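Local coordinates for protein chitinase (Thermococcus chitonophagus, PDB 5XSW) that probably hydrolyses internal glycosidic bonds of chitin as an archaeal endochitinase and binds chitin-derived sugars, at residues A[184-188]-A[284-290]. Residues are numbered along the deposited sequence.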
loop_
_atom_site.group_PDB
_atom_site.type_symbol
_atom_site.label_atom_id
_atom_site.label_comp_id
_atom_site.label_asym_id
_atom_site.label_seq_id
_atom_site.Cartn_x
_atom_site.Cartn_y
_atom_site.Cartn_z
ATOM N N PRO A 184 19.882 -3.792 -19.490
ATOM C CA PRO A 184 19.365 -5.006 -20.166
ATOM C C PRO A 184 18.801 -4.792 -21.572
ATOM O O PRO A 184 18.965 -5.652 -22.419
ATOM C CB PRO A 184 18.224 -5.473 -19.220
ATOM C CG PRO A 184 18.720 -5.020 -17.836
ATOM C CD PRO A 184 19.346 -3.649 -18.115
ATOM N N ASN A 185 18.108 -3.679 -21.816
ATOM C CA ASN A 185 17.644 -3.404 -23.184
ATOM C C ASN A 185 17.283 -1.945 -23.310
ATOM O O ASN A 185 17.263 -1.208 -22.313
ATOM C CB ASN A 185 16.435 -4.271 -23.566
ATOM C CG ASN A 185 15.230 -4.044 -22.639
ATOM O OD1 ASN A 185 14.618 -2.991 -22.660
ATOM N ND2 ASN A 185 14.811 -5.098 -21.904
ATOM N N LYS A 186 16.997 -1.527 -24.536
ATOM C CA LYS A 186 16.859 -0.112 -24.821
ATOM C C LYS A 186 15.514 0.377 -24.373
ATOM O O LYS A 186 15.329 1.591 -24.237
ATOM C CB LYS A 186 17.042 0.118 -26.345
ATOM C CG LYS A 186 15.923 -0.566 -27.150
ATOM C CD LYS A 186 16.114 -0.310 -28.679
ATOM C CE LYS A 186 17.272 -1.050 -29.291
ATOM N NZ LYS A 186 17.051 -1.083 -30.791
ATOM N N TYR A 187 14.524 -0.522 -24.214
ATOM C CA TYR A 187 13.205 -0.031 -23.794
ATOM C C TYR A 187 13.283 0.377 -22.318
ATOM O O TYR A 187 12.729 1.388 -21.895
ATOM C CB TYR A 187 12.097 -1.084 -24.034
ATOM C CG TYR A 187 12.132 -1.504 -25.477
ATOM C CD1 TYR A 187 11.859 -0.583 -26.481
ATOM C CD2 TYR A 187 12.516 -2.797 -25.846
ATOM C CE1 TYR A 187 11.950 -0.951 -27.835
ATOM C CE2 TYR A 187 12.620 -3.160 -27.185
ATOM C CZ TYR A 187 12.314 -2.233 -28.171
ATOM O OH TYR A 187 12.425 -2.589 -29.500
ATOM N N PHE A 188 13.982 -0.437 -21.557
ATOM C CA PHE A 188 14.319 -0.094 -20.172
ATOM C C PHE A 188 15.099 1.231 -20.126
ATOM O O PHE A 188 14.825 2.117 -19.278
ATOM C CB PHE A 188 15.172 -1.218 -19.536
ATOM C CG PHE A 188 15.657 -0.873 -18.120
ATOM C CD1 PHE A 188 14.740 -0.741 -17.074
ATOM C CD2 PHE A 188 16.996 -0.701 -17.853
ATOM C CE1 PHE A 188 15.200 -0.423 -15.728
ATOM C CE2 PHE A 188 17.452 -0.360 -16.548
ATOM C CZ PHE A 188 16.521 -0.244 -15.502
ATOM N N PRO A 284 12.646 -8.704 -24.187
ATOM C CA PRO A 284 12.799 -7.231 -24.081
ATOM C C PRO A 284 11.517 -6.494 -24.389
ATOM O O PRO A 284 11.376 -5.316 -24.053
ATOM C CB PRO A 284 13.885 -6.891 -25.140
ATOM C CG PRO A 284 13.890 -8.099 -26.069
ATOM C CD PRO A 284 13.518 -9.296 -25.227
ATOM N N ASN A 285 10.568 -7.179 -25.009
ATOM C CA ASN A 285 9.286 -6.533 -25.308
ATOM C C ASN A 285 8.309 -6.527 -24.164
ATOM O O ASN A 285 7.193 -5.989 -24.286
ATOM C CB ASN A 285 8.601 -7.226 -26.499
ATOM C CG ASN A 285 9.440 -7.193 -27.763
ATOM O OD1 ASN A 285 10.201 -6.248 -28.031
ATOM N ND2 ASN A 285 9.308 -8.244 -28.550
ATOM N N ASP A 286 8.703 -7.105 -23.028
ATOM C CA ASP A 286 7.785 -7.063 -21.888
ATOM C C ASP A 286 7.586 -5.567 -21.511
ATOM O O ASP A 286 8.574 -4.857 -21.326
ATOM C CB ASP A 286 8.381 -7.875 -20.722
ATOM C CG ASP A 286 7.430 -8.046 -19.578
ATOM O OD1 ASP A 286 6.733 -7.087 -19.164
ATOM O OD2 ASP A 286 7.328 -9.197 -19.114
ATOM N N THR A 287 6.344 -5.100 -21.421
ATOM C CA THR A 287 6.109 -3.668 -21.243
ATOM C C THR A 287 6.590 -3.196 -19.880
ATOM O O THR A 287 6.817 -1.987 -19.678
ATOM C CB THR A 287 4.604 -3.287 -21.408
ATOM O OG1 THR A 287 3.782 -3.998 -20.451
ATOM C CG2 THR A 287 4.149 -3.555 -22.919
ATOM N N ALA A 288 6.753 -4.124 -18.930
ATOM C CA ALA A 288 7.251 -3.729 -17.585
ATOM C C ALA A 288 8.713 -3.223 -17.662
ATOM O O ALA A 288 9.200 -2.597 -16.738
ATOM C CB ALA A 288 7.109 -4.939 -16.593
ATOM N N TRP A 289 9.436 -3.505 -18.748
ATOM C CA TRP A 289 10.777 -2.914 -18.882
ATOM C C TRP A 289 10.657 -1.369 -18.954
ATOM O O TRP A 289 11.537 -0.641 -18.545
ATOM C CB TRP A 289 11.481 -3.424 -20.130
ATOM C CG TRP A 289 12.051 -4.860 -19.936
ATOM C CD1 TRP A 289 11.679 -6.004 -20.636
ATOM C CD2 TRP A 289 13.046 -5.242 -19.023
ATOM N NE1 TRP A 289 12.411 -7.080 -20.160
ATOM C CE2 TRP A 289 13.286 -6.627 -19.203
ATOM C CE3 TRP A 289 13.808 -4.537 -18.054
ATOM C CZ2 TRP A 289 14.230 -7.328 -18.449
ATOM C CZ3 TRP A 289 14.776 -5.243 -17.312
ATOM C CH2 TRP A 289 14.976 -6.628 -17.516
ATOM N N ILE A 290 9.554 -0.890 -19.481
ATOM C CA ILE A 290 9.338 0.543 -19.569
ATOM C C ILE A 290 8.637 1.068 -18.321
ATOM O O ILE A 290 9.050 2.080 -17.741
ATOM C CB ILE A 290 8.484 0.877 -20.816
ATOM C CG1 ILE A 290 9.274 0.576 -22.085
ATOM C CG2 ILE A 290 7.978 2.321 -20.758
ATOM C CD1 ILE A 290 8.361 0.603 -23.435
#
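Trp-289 is the main bump: its indole projects from the first turn of helix 288-311 into a hollow lined by Pro-184, Asn-185 and Phe-188, and segment 184-188 covers 105 Å² of the residue. Over one face of the indole lies the Asn-185 amide, with ND2 3.4 Å from CD2 of Trp-289. Pro-184 CB meets the far corner of the ring system at CH2 of Trp-289 (3.8 Å), while the six-membered ring turns its edge toward the face of Phe-188, an offset edge-to-face pair with centroids 5.9 Å apart and planes at 74°. Asn-185 is the N-cap of helix 186-199: OD1 accepts from Phe-188 N at 2.9 Å and, weakly, from Tyr-187 N at 2.9 Å. With OD1 so engaged, ND2 faces the indole. Ahead of helix 288-311, Asp-286 OD1 accepts a capping bond from Ala-288 N (3.0 Å); the contact thus joins the N-terminal ends of two helices in the helix-rich part of the chain that also holds the glycan pocket. Between them the backbones close in, with Phe-188 CA 3.3 Å from Trp-289 O in a CA-H...O contact (156° at H). Tyr-187 fits between Pro-284 and Ile-290: its CD2 lies 3.3 Å from Pro-284 O, and its CB 3.8 Å from Ile-290 CG1. Helix 399-412 flanks this side, where the Tyr-187 hydroxyl is hydrogen-bonded to Asp-401 OD1 and Tyr-404 meets the Tyr-187 ring edge-to-face.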